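Local coordinates for protein MOSUB1, transcription cofactor (Magnaporthe oryzae, PDB 4AGH) that binds single-stranded DNA and probably acts as a transcriptional coactivator in the nucleus, at the interface of chains A and B. Coordinates in Å, arbitrary orientation; residue numbers count along the deposited sequence, not the author numbering. Chains: chain A/B, MOSUB1, transcription cofactor.

Contact 1: the interface of chains A and B. Residues chain A 97, 100, 103-104; chain B 49, 51, 57.
B:Trp49 turns its indole toward A:Ala103 and A:Ile104 with CG anti to its carbonyl carbon (chi1 -66°), and A:Phe97 reaches B:Val57 with CG anti to its backbone N (chi1 172°). This is a helix-on-sheet patch of the PC4-family dimer. Chain A contributes helix 91-110. Chain B contributes strands 47-50 and 55-62 and the loop residue B:Ile51 between them. The contacts described here are mainly van der Waals packing of carbon groups.

B:Trp49 buries 73 Å² against chain A, more than any other residue of the patch. Its indole packs along the helix beside A:Ala100, A:Ala103 and A:Ile104. A:Ile104 sets its CG1 methylene over one face of the six-membered ring, 3.9 Å from the ring centroid. This is a CH-pi contact, displaced toward the rim of the ring. The pyrrole part of the indole meets the alanines. A:Ala103 CB sits 3.4 Å from B:Trp49 NE1, the indole nitrogen. A:Ala100 CB packs at 4.0 Å from B:Trp49 CB, where the indole leaves the backbone. The small alanine side chains probably let the wide indole approach the helix backbone, where B:Trp49 CZ2 lies 3.7 Å from the carbonyl oxygen A:Ala103 O. Within chain B, the carbonyl oxygen of B:Val57 lies in the indole plane at its edge, so the neighbouring strand borders the ring.

B:Val57 divides its two methyls between two helix residues. CG2 touches the ring atom A:Phe97 CD1 at 3.6 Å, and the two side chains cross at about a right angle. CG1 meets the end of the isoleucine side chain, with A:Ile104 CD1 3.9 Å away from B:Val57 CG1. A:Ile104 therefore reaches the indole with its CG1 methylene and the valine with its terminal methyl. Toward the N-terminal end of the helix, the branch methyl of B:Ile51 faces the backbone of A:Phe97, with B:Ile51 CG2 3.8 Å from A:Phe97 CA.

Contact 2: the interface of chains A and B. Residues chain A 101, 104-105, 108, 115; chain B 94-95, 98.
B:Tyr94, B:Thr95 and B:Leu98 sit on helix 91-110 of chain B with helical backbone angles, as do A:Ile101, A:Ile104, A:Asn105 and A:Leu108 on the same helix of chain A, whereas A:Ile115 has extended backbone angles in the segment after its helix. This is a helix-to-helix part of the PC4-family dimer interface.

With CG anti to the backbone N (chi1 173°), B:Tyr94 reaches across with the hydroxyl end and one side of its ring. Its phenol OH donates a hydrogen bond of 2.7 Å to A:Asn105 OD1, the side-chain amide oxygen. The C=O...donor angle is 147°, and the donor is tilted out of the carbonyl plane. The oxygen lies at the ring edge, in the ring plane, while the amide and ring planes are 76° apart. A:Ile101 and A:Ile104 pack near the hydroxyl, and A:Ile101 CG2 is 3.7 Å from B:Tyr94 OH. A:Ile104 uses its branch methyl, CG2, 3.7 Å from B:Tyr94 CZ. A:Leu108 CD1 touches the ring farther back, 3.5 Å from B:Tyr94 CE2. B:Leu98 of the same chain lies over one ring face and may help fix the ring's tilt.

A:Ile115 uses two branches. Its CD1 meets the methyl B:Thr95 CG2 at 3.6 Å, and its CG2 meets B:Leu98 CD1 at 3.7 Å. The other leucine methyl, B:Leu98 CD2, packs 3.8 Å from A:Ile101 CD1, with the two side chains passing in opposite directions.

Contact 1: the interface of chains A and B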
ATOM      1  N   PHE A  97      -6.589  -0.687  -5.897  1.00 19.16           N
ATOM      2  CA  PHE A  97      -6.391   0.119  -4.701  1.00 19.06           C
ATOM      3  C   PHE A  97      -6.780   1.577  -4.969  1.00 20.07           C
ATOM      4  O   PHE A  97      -7.506   2.189  -4.187  1.00 18.69           O
ATOM      5  CB  PHE A  97      -4.942   0.007  -4.226  1.00 18.91           C
ATOM      6  CG  PHE A  97      -4.589   0.947  -3.116  1.00 23.03           C
ATOM      7  CD1 PHE A  97      -5.191   0.840  -1.876  1.00 24.38           C
ATOM      8  CD2 PHE A  97      -3.664   1.953  -3.320  1.00 40.20           C
ATOM      9  CE1 PHE A  97      -4.853   1.701  -0.847  1.00 23.90           C
ATOM     10  CE2 PHE A  97      -3.344   2.824  -2.303  1.00 39.22           C
ATOM     11  CZ  PHE A  97      -3.936   2.690  -1.058  1.00 36.17           C
ATOM     12  N   ALA A 100     -10.427   2.088  -4.796  1.00 21.09           N
ATOM     13  CA  ALA A 100     -10.963   1.984  -3.432  1.00 25.52           C
ATOM     14  C   ALA A 100     -10.649   3.198  -2.548  1.00 20.03           C
ATOM     15  O   ALA A 100     -11.271   3.386  -1.508  1.00 21.42           O
ATOM     16  CB  ALA A 100     -10.440   0.720  -2.753  1.00 23.48           C
ATOM     17  N   ALA A 103     -13.367   5.476  -1.000  1.00 23.24           N
ATOM     18  CA  ALA A 103     -14.121   4.826   0.074  1.00 24.37           C
ATOM     19  C   ALA A 103     -13.277   4.686   1.341  1.00 22.51           C
ATOM     20  O   ALA A 103     -13.783   4.829   2.460  1.00 21.71           O
ATOM     21  CB  ALA A 103     -14.634   3.462  -0.377  1.00 27.43           C
ATOM     22  N   ILE A 104     -11.996   4.390   1.161  1.00 18.23           N
ATOM     23  CA  ILE A 104     -11.065   4.300   2.283  1.00 18.90           C
ATOM     24  C   ILE A 104     -10.963   5.657   2.958  1.00 21.41           C
ATOM     25  O   ILE A 104     -11.029   5.759   4.187  1.00 19.21           O
ATOM     26  CB  ILE A 104      -9.664   3.892   1.804  1.00 19.76           C
ATOM     27  CG1 ILE A 104      -9.691   2.449   1.303  1.00 17.74           C
ATOM     28  CG2 ILE A 104      -8.640   4.064   2.934  1.00 19.64           C
ATOM     29  CD1 ILE A 104      -8.467   2.094   0.455  1.00 18.12           C
TER
ATOM     30  N   TRP B  49     -11.595  -3.789   1.537  1.00 17.91           N
ATOM     31  CA  TRP B  49     -11.841  -3.736   0.106  1.00 21.83           C
ATOM     32  C   TRP B  49     -10.897  -4.744  -0.546  1.00 18.79           C
ATOM     33  O   TRP B  49      -9.740  -4.856  -0.149  1.00 22.14           O
ATOM     34  CB  TRP B  49     -11.544  -2.331  -0.434  1.00 22.09           C
ATOM     35  CG  TRP B  49     -12.485  -1.282   0.089  1.00 22.39           C
ATOM     36  CD1 TRP B  49     -13.588  -0.785  -0.542  1.00 29.32           C
ATOM     37  CD2 TRP B  49     -12.408  -0.611   1.359  1.00 21.42           C
ATOM     38  NE1 TRP B  49     -14.206   0.154   0.256  1.00 30.49           N
ATOM     39  CE2 TRP B  49     -13.500   0.281   1.420  1.00 28.36           C
ATOM     40  CE3 TRP B  49     -11.520  -0.676   2.438  1.00 22.10           C
ATOM     41  CZ2 TRP B  49     -13.728   1.102   2.533  1.00 31.87           C
ATOM     42  CZ3 TRP B  49     -11.750   0.139   3.537  1.00 25.53           C
ATOM     43  CH2 TRP B  49     -12.846   1.015   3.575  1.00 25.40           C
ATOM     44  N   ILE B  51      -8.493  -6.015  -3.465  1.00 20.07           N
ATOM     45  CA  ILE B  51      -7.726  -5.495  -4.590  1.00 20.29           C
ATOM     46  C   ILE B  51      -7.221  -6.607  -5.505  1.00 26.13           C
ATOM     47  O   ILE B  51      -6.592  -6.342  -6.532  1.00 24.12           O
ATOM     48  CB  ILE B  51      -6.577  -4.558  -4.125  1.00 18.30           C
ATOM     49  CG1 ILE B  51      -5.555  -5.311  -3.277  1.00 20.35           C
ATOM     50  CG2 ILE B  51      -7.161  -3.350  -3.384  1.00 22.21           C
ATOM     51  CD1 ILE B  51      -4.266  -4.483  -2.994  1.00 23.13           C
ATOM     52  N   VAL B  57      -7.278  -4.359   1.176  1.00 16.14           N
ATOM     53  CA  VAL B  57      -6.912  -3.177   1.949  1.00 12.86           C
ATOM     54  C   VAL B  57      -8.026  -2.974   2.977  1.00 16.97           C
ATOM     55  O   VAL B  57      -9.199  -2.960   2.628  1.00 19.68           O
ATOM     56  CB  VAL B  57      -6.738  -1.927   1.079  1.00 17.82           C
ATOM     57  CG1 VAL B  57      -6.332  -0.743   1.952  1.00 14.86           C
ATOM     58  CG2 VAL B  57      -5.677  -2.178   0.025  1.00 21.08           C
TER

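Contact 2: the interface of chains A and B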
ATOM      1  N   ILE A 101      -9.678   4.006  -2.953  1.00 20.15           N
ATOM      2  CA  ILE A 101      -9.215   5.123  -2.132  1.00 18.34           C
ATOM      3  C   ILE A 101     -10.325   6.113  -1.702  1.00 20.66           C
ATOM      4  O   ILE A 101     -10.365   6.529  -0.550  1.00 21.67           O
ATOM      5  CB  ILE A 101      -8.018   5.841  -2.789  1.00 21.45           C
ATOM      6  CG1 ILE A 101      -6.735   5.026  -2.560  1.00 23.57           C
ATOM      7  CG2 ILE A 101      -7.855   7.239  -2.235  1.00 23.69           C
ATOM      8  CD1 ILE A 101      -5.520   5.594  -3.276  1.00 26.56           C
ATOM      9  N   ILE A 104     -11.996   4.390   1.161  1.00 18.23           N
ATOM     10  CA  ILE A 104     -11.065   4.300   2.283  1.00 18.90           C
ATOM     11  C   ILE A 104     -10.963   5.657   2.958  1.00 21.41           C
ATOM     12  O   ILE A 104     -11.029   5.759   4.187  1.00 19.21           O
ATOM     13  CB  ILE A 104      -9.664   3.892   1.804  1.00 19.76           C
ATOM     14  CG1 ILE A 104      -9.691   2.449   1.303  1.00 17.74           C
ATOM     15  CG2 ILE A 104      -8.640   4.064   2.934  1.00 19.64           C
ATOM     16  CD1 ILE A 104      -8.467   2.094   0.455  1.00 18.12           C
ATOM     17  N   ASN A 105     -10.818   6.700   2.146  1.00 21.72           N
ATOM     18  CA  ASN A 105     -10.748   8.065   2.663  1.00 20.96           C
ATOM     19  C   ASN A 105     -12.007   8.441   3.441  1.00 19.46           C
ATOM     20  O   ASN A 105     -11.916   9.072   4.492  1.00 20.39           O
ATOM     21  CB  ASN A 105     -10.516   9.091   1.542  1.00 19.99           C
ATOM     22  CG  ASN A 105      -9.133   8.993   0.930  1.00 21.09           C
ATOM     23  OD1 ASN A 105      -8.280   8.241   1.406  1.00 21.20           O
ATOM     24  ND2 ASN A 105      -8.903   9.761  -0.130  1.00 26.19           N
ATOM     25  N   LEU A 108     -11.924   6.866   6.805  1.00 19.15           N
ATOM     26  CA  LEU A 108     -10.965   7.561   7.676  1.00 17.01           C
ATOM     27  C   LEU A 108     -11.498   8.923   8.158  1.00 17.83           C
ATOM     28  O   LEU A 108     -11.274   9.307   9.307  1.00 19.34           O
ATOM     29  CB  LEU A 108      -9.602   7.713   6.983  1.00 16.16           C
ATOM     30  CG  LEU A 108      -8.827   6.404   6.771  1.00 16.60           C
ATOM     31  CD1 LEU A 108      -7.601   6.642   5.876  1.00 18.92           C
ATOM     32  CD2 LEU A 108      -8.385   5.830   8.119  1.00 18.54           C
ATOM     33  N   ILE A 115      -8.464  14.079   5.520  1.00 40.11           N
ATOM     34  CA  ILE A 115      -7.893  13.500   4.306  1.00 37.76           C
ATOM     35  C   ILE A 115      -8.278  14.347   3.095  1.00 54.97           C
ATOM     36  O   ILE A 115      -9.441  14.715   2.931  1.00 42.86           O
ATOM     37  CB  ILE A 115      -8.414  12.066   4.058  1.00 36.25           C
ATOM     38  CG1 ILE A 115      -8.336  11.205   5.326  1.00 40.97           C
ATOM     39  CG2 ILE A 115      -7.676  11.429   2.888  1.00 43.57           C
ATOM     40  CD1 ILE A 115      -6.949  10.720   5.676  1.00 42.10           C
TER
ATOM     41  N   TYR B  94      -0.141   6.780   5.272  1.00 18.39           N
ATOM     42  CA  TYR B  94      -1.127   6.638   4.209  1.00 17.53           C
ATOM     43  C   TYR B  94      -1.341   7.971   3.481  1.00 18.77           C
ATOM     44  O   TYR B  94      -1.374   8.004   2.244  1.00 19.71           O
ATOM     45  CB  TYR B  94      -2.445   6.099   4.761  1.00 17.67           C
ATOM     46  CG  TYR B  94      -3.581   6.087   3.766  1.00 18.25           C
ATOM     47  CD1 TYR B  94      -3.641   5.128   2.761  1.00 19.16           C
ATOM     48  CD2 TYR B  94      -4.602   7.021   3.844  1.00 17.83           C
ATOM     49  CE1 TYR B  94      -4.678   5.111   1.854  1.00 17.51           C
ATOM     50  CE2 TYR B  94      -5.653   7.010   2.941  1.00 19.42           C
ATOM     51  CZ  TYR B  94      -5.687   6.054   1.951  1.00 18.82           C
ATOM     52  OH  TYR B  94      -6.727   6.044   1.052  1.00 21.83           O
ATOM     53  N   THR B  95      -1.452   9.067   4.228  1.00 19.57           N
ATOM     54  CA  THR B  95      -1.624  10.371   3.579  1.00 21.18           C
ATOM     55  C   THR B  95      -0.381  10.795   2.780  1.00 25.24           C
ATOM     56  O   THR B  95      -0.497  11.437   1.735  1.00 22.22           O
ATOM     57  CB  THR B  95      -2.067  11.470   4.568  1.00 28.77           C
ATOM     58  OG1 THR B  95      -1.057  11.675   5.564  1.00 31.22           O
ATOM     59  CG2 THR B  95      -3.371  11.059   5.251  1.00 24.95           C
ATOM     60  N   LEU B  98      -0.716   9.011  -0.356  1.00 17.56           N
ATOM     61  CA  LEU B  98      -1.654   9.716  -1.232  1.00 17.90           C
ATOM     62  C   LEU B  98      -0.982  10.872  -1.975  1.00 22.75           C
ATOM     63  O   LEU B  98      -1.284  11.136  -3.141  1.00 22.13           O
ATOM     64  CB  LEU B  98      -2.843  10.259  -0.427  1.00 20.04           C
ATOM     65  CG  LEU B  98      -3.779   9.216   0.186  1.00 22.35           C
ATOM     66  CD1 LEU B  98      -4.973   9.911   0.854  1.00 26.00           C
ATOM     67  CD2 LEU B  98      -4.257   8.244  -0.885  1.00 22.61           C
TER

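The centres of the C-alpha atoms of contact 1 and contact 2 are about 10 Å apart. They share A:Ile104 and draw on the same helix, 91-110 of chain A. Contact 1 sets this helix against strands and a loop of chain B, and contact 2 sets it against the chain B helix. One helix thus meets both the sheet and the helix of its partner. The interface is two-fold symmetric, so each contact recurs with the chains exchanged. PC4-family proteins form dimers, and this pairing probably helps set the two sheets relative to each other for single-stranded DNA.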